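Local atomic coordinates of DYNE8 (Micromonospora chersina, PDB entry 4AMM), a protein that forms the acyltransferase domain of an iterative enediyne polyketide synthase in dynemicin biosynthesis, where it probably loads acyl units for chain assembly. Residues A157-L162 / V346-G351; A150-S155 / E179-S184; D163-R168 / A394-A399; L97-L102 / F386-V391. All blocks are in the same frame, centred on the assembly; numbering follows the deposited sequence.

Contact 1 (A157-L162 / V346-G351); sequences AGIRWL and VEVGPG
V348 sends both of its methyl branches into the helix formed by A157-L162, and it gives up more surface to the contact than any other residue of the two segments. V348 CB itself touches nothing of the helix segment, its nearest neighbour there being L162 CD1 at 4.7 Å, and the contact is made by the two branches. With CG1 anti to the backbone N (chi1 -173°), that methyl lies against the helix backbone: CG1 is 3.5 Å from G158 C and 3.7 Å from I159 N, so it meets main-chain atoms. The same methyl also comes within 4.3 Å of I159 CG1, a looser apolar contact. The other branch, CG2, is anti to the carbonyl carbon and turns toward the next helical turn, where it faces L162 CD1 at 3.9 Å. L162 and V348 reach for each other tip to tip, and L162 CD1 is also 4.1 Å from V348 CG1, so the leucine methyl touches both valine branches.

The close approach depends on G158, which has no side chain, and its CA is 5.3 Å from V348 CA. No hydrogen bond crosses between the segments, so the contact rests on van der Waals packing of mostly buried groups. L101 and F103 of strand 99-103 pack against V348 as well, while L385 lies on L162.

Helix 144-165 links strand 99-103 to strand 171-174, its parallel neighbour, as a beta-alpha-beta crossover. Its packing against the C-terminal end of strand 344-347 is the helix-on-parallel-sheet layering of the alpha/beta core of acyltransferase domains.

Contact 2 (A150-S155 / E179-S184); sequences AIIADS and ELAALS
A181 places its CB between two side chains of the helix 150-155 segment, and this methyl is the tight point of the contact. I152 CD1 is 3.8 Å from A181 CB and 3.9 Å from A181 N, so the isoleucine tip touches both the methyl and the amide nitrogen of A181. S155 CB, one turn further on, meets A181 CB at 3.8 Å as well. The chain of I152 bends to do this: CG1 lies beside the backbone N, and chi2 of -67° swings CD1 out of the extended path. The same CD1 then reaches L180 CB at 4.2 Å, a looser touch, still buried.

S155 contributes its CB to the packing, while its hydroxyl has two acceptors within range, I151 O one turn back and V348 O, for a single proton.

Overall the segment axes run roughly parallel, with a closest approach of 9.9 Å and a crossing angle of -30°, and no hydrogen bond joins the two. The loose side is the far flank of 150-155, which makes no contact with 179-184: A150 there is exposed, with A153 and D154 partly so.

Helix 178-185 follows the probable GxSxG nucleophile elbow, whose central serine is S176, and A181 lies near it without touching. T194 and A198 of helix 191-206 pack on I152, L197 of that helix packs on L180, and F103 of strand 99-103 lies against A181.

Contact 3 (D163-R168 / A394-A399); sequences DRLGAR and ATPFFA
The R164 guanidinium has P396 CA over one of its faces, while A399 CB approaches it obliquely, 3.5 Å from NH2. The second flat group is the F398 ring, which turns one face to its neighbour F397: CD2 stands 4.0 Å above the ring plane, offset toward the rim.

R164 gets to the proline by a fully extended route. CG is anti to the backbone N (chi1 180°) and the chain runs straight from CG to NE, sliding past the proline ring in the opposite direction. On the way its CD passes 4.1 Å from P396 CB, and its NE then comes to 3.7 Å from the same P396 CB.

L165 covers another part of the pyrrolidine. Its bond from the backbone is not aimed at the proline, but the end of the chain comes nearer, with CD2 3.7 Å from P396 CG and 4.1 Å from P396 CD. Just beyond, G166 closes the helix in a Schellman motif, its positive phi letting the chain turn away. W161, one helical turn before L165, also packs on P396.

All four contacting residues, R164, L165, P396 and A399, also meet crystal neighbours, so the lattice may influence the whole patch. The L165-P396 part is apolar. At R164, which like A399 is exposed, a cationic group lies in van der Waals contact with aliphatic carbons, and no hydrogen bond or salt bridge across the segments fixes its charged end.

Contact 4 (L97-L102 / F386-V391); sequences LRVGLL and FAAGAV
The polar part of the contact is one direct hydrogen bond, from L97 N to A388 O, 2.9 Å long. At an N-H...O angle of 149° the bond is moderately bent, and L97 N approaches 23° off the carbonyl plane. A water, W1, adds a bridge: it lies 2.7 Å from L97 O and 3.2 Å from A388 O and can donate to both, although other acceptors compete for its protons. A388 O thus receives L97 N and, more distantly, the water, and the backbone just before strand 99-103 is joined to the C-terminal end region of helix 376-387.

A Schellman motif ends the helix here: G389 adopts positive phi, and its N bonds back to F386 O at 2.9 Å. The carbonyl that accepts from L97 N belongs to the residue just before this glycine.

The apolar part is centred on A388 CB, which V99 CG2 approaches to 3.6 Å. That branch lies beside the V99 backbone N (chi1 177° puts CG1 anti to it instead), and it also faces A390 CB at 3.9 Å, so one methyl spans two alanines on either side of the glycine. L97 CB adds a looser contact, 4.1 Å from A388 CB.

V99 opens strand 99-103, which sits between strands 171-174 and 344-347 of the parallel sheet, and L385 of helix 376-387 packs on V99. L97 instead touches R81 and L83 of strand 81-84 and V92 of strand 89-92, so the contact lies where the parallel sheet meets the four-stranded antiparallel sheet.

Helix 144-165 supplies one segment each to contacts 1, 2 and 3, and strand 99-103 leads toward it from contact 4. Contacts 1 and 2 have centres 9 Å apart and touch, with I159 CD1 3.7 Å from A181 O. Contact 4 joins contact 1 through the sheet, where V346 N lies 2.9 Å from G100 O, although their centres are 13 Å apart. Contact 3 meets contact 4 between R168 N and A390 O, also 2.9 Å. Contacts 2 and 3 do not touch, their nearest atoms being about 8 Å apart. Of the four, contact 2 borders the probable nucleophile elbow, and its centre is about 19 Å from those of contacts 3 and 4.

Contact 1 (A157-L162 / V346-G351)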
# COMPACT_ATOMS: atom_id res chain seq x y z
N ALA A 157 -12.36 4.87 3.09
CA ALA A 157 -13.29 3.73 2.82
C ALA A 157 -12.59 2.45 3.14
O ALA A 157 -13.21 1.54 3.77
CB ALA A 157 -13.73 3.75 1.38
N GLY A 158 -11.31 2.28 2.81
CA GLY A 158 -10.60 1.07 3.28
C GLY A 158 -10.50 0.99 4.78
O GLY A 158 -10.59 -0.15 5.26
N ILE A 159 -10.30 2.08 5.50
CA ILE A 159 -10.29 1.98 6.95
C ILE A 159 -11.70 1.55 7.42
O ILE A 159 -11.77 0.73 8.36
CB ILE A 159 -9.92 3.33 7.52
CG1 ILE A 159 -8.42 3.62 7.22
CG2 ILE A 159 -10.20 3.39 9.03
CD1 ILE A 159 -8.02 5.08 7.41
N ARG A 160 -12.76 2.02 6.85
CA ARG A 160 -14.13 1.57 7.24
C ARG A 160 -14.23 0.07 6.97
O ARG A 160 -14.89 -0.61 7.85
CB ARG A 160 -15.16 2.27 6.43
CG ARG A 160 -15.31 3.77 6.91
CD ARG A 160 -16.61 4.43 6.37
NE ARG A 160 -16.78 4.34 4.93
CZ ARG A 160 -16.37 5.22 3.99
NH1 ARG A 160 -15.63 6.24 4.33
NH2 ARG A 160 -16.65 5.04 2.71
N TRP A 161 -13.62 -0.50 5.94
CA TRP A 161 -13.66 -1.97 5.76
C TRP A 161 -12.88 -2.66 6.82
O TRP A 161 -13.35 -3.67 7.41
CB TRP A 161 -13.09 -2.27 4.34
CG TRP A 161 -13.00 -3.74 3.94
CD1 TRP A 161 -11.87 -4.44 3.75
CD2 TRP A 161 -14.10 -4.59 3.72
NE1 TRP A 161 -12.21 -5.74 3.38
CE2 TRP A 161 -13.57 -5.84 3.36
CE3 TRP A 161 -15.48 -4.41 3.75
CZ2 TRP A 161 -14.40 -6.97 3.05
CZ3 TRP A 161 -16.32 -5.55 3.42
CH2 TRP A 161 -15.73 -6.79 3.06
N LEU A 162 -11.69 -2.20 7.14
CA LEU A 162 -10.94 -2.79 8.27
C LEU A 162 -11.74 -2.70 9.56
O LEU A 162 -11.72 -3.68 10.38
CB LEU A 162 -9.56 -2.09 8.54
CG LEU A 162 -8.63 -2.12 7.35
CD1 LEU A 162 -7.39 -1.29 7.69
CD2 LEU A 162 -8.21 -3.55 6.97
N VAL A 346 -0.68 -5.11 4.17
CA VAL A 346 -1.87 -4.91 3.40
C VAL A 346 -2.01 -3.44 3.10
O VAL A 346 -1.99 -2.58 4.01
CB VAL A 346 -3.14 -5.40 4.22
CG1 VAL A 346 -4.41 -5.06 3.40
CG2 VAL A 346 -2.99 -6.93 4.42
N GLU A 347 -2.06 -3.10 1.82
CA GLU A 347 -2.28 -1.70 1.39
C GLU A 347 -3.75 -1.33 1.43
O GLU A 347 -4.62 -2.08 0.92
CB GLU A 347 -1.63 -1.55 -0.01
CG GLU A 347 -1.74 -0.14 -0.60
CD GLU A 347 -0.99 -0.01 -1.93
OE1 GLU A 347 -0.49 -1.03 -2.46
OE2 GLU A 347 -0.76 1.12 -2.29
N VAL A 348 -4.01 -0.18 2.06
CA VAL A 348 -5.41 0.31 2.31
C VAL A 348 -5.68 1.62 1.56
O VAL A 348 -5.46 2.73 2.05
CB VAL A 348 -5.52 0.57 3.83
CG1 VAL A 348 -6.99 0.90 4.27
CG2 VAL A 348 -5.09 -0.66 4.64
N GLY A 349 -6.12 1.49 0.32
CA GLY A 349 -6.19 2.71 -0.48
C GLY A 349 -6.35 2.17 -1.84
O GLY A 349 -6.43 0.94 -2.11
N PRO A 350 -6.48 3.12 -2.78
CA PRO A 350 -6.68 2.78 -4.16
C PRO A 350 -5.35 2.41 -4.79
O PRO A 350 -4.33 2.98 -4.44
CB PRO A 350 -7.21 4.11 -4.75
CG PRO A 350 -6.71 5.18 -3.89
CD PRO A 350 -6.41 4.57 -2.51
N GLY A 351 -5.44 1.48 -5.73
CA GLY A 351 -4.31 1.01 -6.53
C GLY A 351 -3.40 0.10 -5.71
O GLY A 351 -3.76 -0.35 -4.62

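Contact 2 (A150-S155 / E179-S184)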
# COMPACT_ATOMS: atom_id res chain seq x y z
N ALA A 150 -9.27 12.68 -3.41
CA ALA A 150 -9.79 11.42 -3.97
C ALA A 150 -9.10 10.23 -3.39
O ALA A 150 -9.81 9.26 -2.96
CB ALA A 150 -9.70 11.40 -5.45
N ILE A 151 -7.78 10.24 -3.32
CA ILE A 151 -7.05 9.09 -2.77
C ILE A 151 -7.40 8.94 -1.30
O ILE A 151 -7.59 7.78 -0.81
CB ILE A 151 -5.59 9.37 -2.91
CG1 ILE A 151 -5.26 9.24 -4.43
CG2 ILE A 151 -4.72 8.38 -2.12
CD1 ILE A 151 -3.85 9.86 -4.81
N ILE A 152 -7.45 10.01 -0.51
CA ILE A 152 -7.74 9.92 0.94
C ILE A 152 -9.17 9.45 1.11
O ILE A 152 -9.38 8.59 2.00
CB ILE A 152 -7.43 11.27 1.60
CG1 ILE A 152 -5.94 11.50 1.64
CG2 ILE A 152 -8.10 11.32 2.96
CD1 ILE A 152 -5.20 10.48 2.60
N ALA A 153 -10.12 9.84 0.28
CA ALA A 153 -11.50 9.31 0.44
C ALA A 153 -11.48 7.79 0.24
O ALA A 153 -12.15 7.06 1.04
CB ALA A 153 -12.43 9.99 -0.55
N ASP A 154 -10.76 7.27 -0.72
CA ASP A 154 -10.70 5.79 -0.92
C ASP A 154 -9.99 5.16 0.26
O ASP A 154 -10.38 4.07 0.71
CB ASP A 154 -10.04 5.39 -2.25
CG ASP A 154 -10.93 5.67 -3.45
OD1 ASP A 154 -12.18 5.63 -3.35
OD2 ASP A 154 -10.34 5.91 -4.53
N SER A 155 -8.90 5.73 0.76
CA SER A 155 -8.22 5.18 1.97
C SER A 155 -9.16 5.14 3.15
O SER A 155 -9.12 4.18 3.98
CB SER A 155 -6.92 5.92 2.27
OG SER A 155 -6.06 5.70 1.15
N GLU A 179 0.42 9.43 4.84
CA GLU A 179 0.61 9.60 6.30
C GLU A 179 -0.64 10.21 6.89
O GLU A 179 -0.94 9.96 8.05
CB GLU A 179 1.82 10.46 6.54
CG GLU A 179 2.25 10.45 8.06
CD GLU A 179 3.73 10.28 8.24
OE1 GLU A 179 4.40 9.56 7.48
OE2 GLU A 179 4.30 10.82 9.25
N LEU A 180 -1.37 11.05 6.20
CA LEU A 180 -2.67 11.59 6.69
C LEU A 180 -3.68 10.49 6.98
O LEU A 180 -4.31 10.49 8.07
CB LEU A 180 -3.35 12.58 5.74
CG LEU A 180 -2.75 13.97 5.74
CD1 LEU A 180 -1.28 14.01 5.24
CD2 LEU A 180 -3.64 14.84 4.84
N ALA A 181 -3.78 9.49 6.13
CA ALA A 181 -4.71 8.39 6.32
C ALA A 181 -4.16 7.52 7.45
O ALA A 181 -5.00 7.01 8.28
CB ALA A 181 -4.85 7.58 5.05
N ALA A 182 -2.86 7.28 7.55
CA ALA A 182 -2.30 6.48 8.63
C ALA A 182 -2.64 7.15 9.98
O ALA A 182 -3.00 6.41 10.95
CB ALA A 182 -0.79 6.25 8.47
N LEU A 183 -2.47 8.45 10.07
CA LEU A 183 -2.79 9.16 11.34
C LEU A 183 -4.26 9.04 11.61
O LEU A 183 -4.63 8.90 12.80
CB LEU A 183 -2.39 10.63 11.16
CG LEU A 183 -0.89 10.83 11.26
CD1 LEU A 183 -0.45 12.22 10.86
CD2 LEU A 183 -0.31 10.58 12.70
N SER A 184 -5.15 9.07 10.63
CA SER A 184 -6.60 8.95 10.86
C SER A 184 -6.88 7.55 11.39
O SER A 184 -7.60 7.36 12.40
CB SER A 184 -7.43 9.26 9.61
OG SER A 184 -8.81 9.33 9.97

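Contact 3 (D163-R168 / A394-A399)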
# COMPACT_ATOMS: atom_id res chain seq x y z
N ASP A 163 -12.40 -1.58 9.80
CA ASP A 163 -13.24 -1.45 11.03
C ASP A 163 -14.43 -2.45 10.99
O ASP A 163 -14.66 -3.11 12.05
CB ASP A 163 -13.84 -0.05 11.11
CG ASP A 163 -12.83 1.07 11.37
OD1 ASP A 163 -11.73 0.82 11.90
OD2 ASP A 163 -13.34 2.21 11.05
N ARG A 164 -15.05 -2.65 9.86
CA ARG A 164 -16.18 -3.61 9.76
C ARG A 164 -15.61 -5.01 10.09
O ARG A 164 -16.35 -5.81 10.71
CB ARG A 164 -16.77 -3.59 8.37
CG ARG A 164 -17.95 -4.57 8.18
CD ARG A 164 -18.64 -4.28 6.91
NE ARG A 164 -19.77 -5.18 6.91
CZ ARG A 164 -20.74 -5.15 6.05
NH1 ARG A 164 -20.67 -4.27 5.04
NH2 ARG A 164 -21.75 -6.02 6.15
N LEU A 165 -14.38 -5.32 9.72
CA LEU A 165 -13.77 -6.64 9.95
C LEU A 165 -13.18 -6.79 11.31
O LEU A 165 -12.76 -7.89 11.67
CB LEU A 165 -12.68 -6.90 8.88
CG LEU A 165 -13.14 -7.09 7.44
CD1 LEU A 165 -11.90 -7.02 6.62
CD2 LEU A 165 -13.82 -8.39 7.24
N GLY A 166 -13.06 -5.71 12.07
CA GLY A 166 -12.33 -5.78 13.35
C GLY A 166 -10.86 -6.08 13.17
O GLY A 166 -10.22 -6.79 13.99
N ALA A 167 -10.21 -5.55 12.16
CA ALA A 167 -8.81 -5.88 11.92
C ALA A 167 -7.86 -5.45 12.99
O ALA A 167 -8.01 -4.35 13.57
CB ALA A 167 -8.40 -5.24 10.53
N ARG A 168 -6.87 -6.30 13.24
CA ARG A 168 -5.86 -5.99 14.28
C ARG A 168 -4.41 -6.02 13.73
O ARG A 168 -3.60 -6.86 14.03
CB ARG A 168 -5.95 -7.03 15.37
CG ARG A 168 -7.25 -6.88 16.19
CD ARG A 168 -7.22 -7.76 17.46
NE ARG A 168 -7.12 -9.14 17.03
CZ ARG A 168 -6.67 -10.18 17.72
NH1 ARG A 168 -6.22 -10.03 18.96
NH2 ARG A 168 -6.67 -11.38 17.15
N ALA A 394 -14.84 -13.51 7.61
CA ALA A 394 -14.86 -13.00 6.25
C ALA A 394 -16.26 -12.86 5.71
O ALA A 394 -16.46 -12.45 4.51
CB ALA A 394 -14.04 -14.02 5.39
N THR A 395 -17.32 -13.09 6.50
CA THR A 395 -18.71 -12.91 6.02
C THR A 395 -19.03 -11.49 5.42
O THR A 395 -19.89 -11.49 4.54
CB THR A 395 -19.81 -13.32 7.02
OG1 THR A 395 -19.74 -12.45 8.15
CG2 THR A 395 -19.68 -14.78 7.41
N PRO A 396 -18.37 -10.39 5.87
CA PRO A 396 -18.69 -9.09 5.24
C PRO A 396 -18.47 -9.14 3.71
O PRO A 396 -19.14 -8.35 3.02
CB PRO A 396 -17.74 -8.14 5.94
CG PRO A 396 -17.54 -8.70 7.27
CD PRO A 396 -17.46 -10.22 7.02
N PHE A 397 -17.61 -9.99 3.20
CA PHE A 397 -17.42 -10.00 1.76
C PHE A 397 -18.64 -10.49 1.04
O PHE A 397 -18.75 -10.27 -0.17
CB PHE A 397 -16.18 -10.91 1.46
CG PHE A 397 -15.74 -10.84 0.01
CD1 PHE A 397 -14.87 -9.84 -0.39
CD2 PHE A 397 -16.14 -11.78 -0.89
CE1 PHE A 397 -14.49 -9.71 -1.79
CE2 PHE A 397 -15.72 -11.68 -2.31
CZ PHE A 397 -14.94 -10.66 -2.70
N PHE A 398 -19.58 -11.16 1.71
CA PHE A 398 -20.75 -11.78 1.08
C PHE A 398 -22.03 -10.97 1.26
O PHE A 398 -23.04 -11.35 0.70
CB PHE A 398 -20.90 -13.24 1.59
CG PHE A 398 -19.76 -14.09 1.16
CD1 PHE A 398 -19.79 -14.64 -0.13
CD2 PHE A 398 -18.61 -14.20 1.94
CE1 PHE A 398 -18.72 -15.29 -0.63
CE2 PHE A 398 -17.48 -14.92 1.45
CZ PHE A 398 -17.55 -15.46 0.15
N ALA A 399 -21.92 -9.90 2.02
CA ALA A 399 -23.08 -9.05 2.38
C ALA A 399 -23.38 -8.02 1.31
O ALA A 399 -22.48 -7.35 0.79
CB ALA A 399 -22.79 -8.34 3.69

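Contact 4 (L97-L102 / F386-V391)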
# COMPACT_ATOMS: atom_id res chain seq x y z
N LEU A 97 -0.06 -14.18 12.32
CA LEU A 97 1.13 -13.48 11.92
C LEU A 97 1.00 -11.99 12.24
O LEU A 97 -0.05 -11.54 12.66
CB LEU A 97 1.30 -13.61 10.40
CG LEU A 97 1.24 -15.02 9.93
CD1 LEU A 97 1.66 -15.07 8.50
CD2 LEU A 97 2.22 -15.88 10.63
N ARG A 98 2.07 -11.25 12.10
CA ARG A 98 2.06 -9.79 12.30
C ARG A 98 1.71 -9.12 10.97
O ARG A 98 2.40 -9.38 9.97
CB ARG A 98 3.43 -9.31 12.70
CG ARG A 98 3.73 -9.75 14.14
CD ARG A 98 5.18 -9.35 14.57
NE ARG A 98 5.30 -7.92 14.66
CZ ARG A 98 4.97 -7.19 15.73
NH1 ARG A 98 4.48 -7.79 16.83
NH2 ARG A 98 5.10 -5.88 15.74
N VAL A 99 0.64 -8.30 10.98
CA VAL A 99 0.19 -7.61 9.73
C VAL A 99 0.37 -6.18 9.91
O VAL A 99 -0.06 -5.58 10.90
CB VAL A 99 -1.30 -7.95 9.44
CG1 VAL A 99 -1.75 -7.17 8.20
CG2 VAL A 99 -1.45 -9.45 9.14
N GLY A 100 0.97 -5.50 8.88
CA GLY A 100 1.11 -4.04 8.90
C GLY A 100 0.27 -3.44 7.81
O GLY A 100 0.03 -4.10 6.81
N LEU A 101 -0.14 -2.19 7.97
CA LEU A 101 -0.85 -1.45 6.92
C LEU A 101 0.03 -0.47 6.17
O LEU A 101 0.89 0.17 6.72
CB LEU A 101 -2.05 -0.69 7.48
CG LEU A 101 -3.00 -1.50 8.38
CD1 LEU A 101 -4.11 -0.58 8.83
CD2 LEU A 101 -3.57 -2.65 7.59
N LEU A 102 -0.26 -0.39 4.88
CA LEU A 102 0.37 0.66 3.98
C LEU A 102 -0.66 1.58 3.42
O LEU A 102 -1.61 1.11 2.80
CB LEU A 102 1.07 -0.07 2.83
CG LEU A 102 2.07 -1.18 3.20
CD1 LEU A 102 2.55 -1.92 1.90
CD2 LEU A 102 3.27 -0.65 3.92
N PHE A 386 -7.50 -12.57 6.69
CA PHE A 386 -8.09 -13.73 7.36
C PHE A 386 -7.05 -14.77 7.62
O PHE A 386 -6.89 -15.27 8.74
CB PHE A 386 -9.29 -14.29 6.55
CG PHE A 386 -9.91 -15.51 7.19
CD1 PHE A 386 -10.90 -15.32 8.16
CD2 PHE A 386 -9.48 -16.77 6.87
CE1 PHE A 386 -11.46 -16.44 8.79
CE2 PHE A 386 -10.01 -17.88 7.50
CZ PHE A 386 -11.06 -17.71 8.47
N ALA A 387 -6.24 -15.17 6.64
CA ALA A 387 -5.29 -16.26 6.82
C ALA A 387 -4.27 -15.86 7.85
O ALA A 387 -3.83 -16.72 8.64
CB ALA A 387 -4.65 -16.65 5.49
N ALA A 388 -3.83 -14.62 7.88
CA ALA A 388 -2.82 -14.15 8.82
C ALA A 388 -3.39 -13.96 10.21
O ALA A 388 -2.63 -13.66 11.14
CB ALA A 388 -2.19 -12.83 8.31
N GLY A 389 -4.72 -14.13 10.38
CA GLY A 389 -5.31 -14.04 11.71
C GLY A 389 -5.52 -12.62 12.14
O GLY A 389 -5.83 -12.43 13.35
N ALA A 390 -5.47 -11.63 11.25
CA ALA A 390 -5.75 -10.24 11.66
C ALA A 390 -7.27 -9.95 11.69
O ALA A 390 -7.64 -8.96 12.30
CB ALA A 390 -5.04 -9.25 10.75
N VAL A 391 -8.09 -10.77 11.05
CA VAL A 391 -9.54 -10.67 11.11
C VAL A 391 -10.08 -12.06 11.36
O VAL A 391 -9.45 -13.06 10.92
CB VAL A 391 -10.22 -10.01 9.86
CG1 VAL A 391 -9.67 -8.61 9.62
CG2 VAL A 391 -10.03 -10.89 8.60
O HOH W 1 -2.67 -10.84 12.73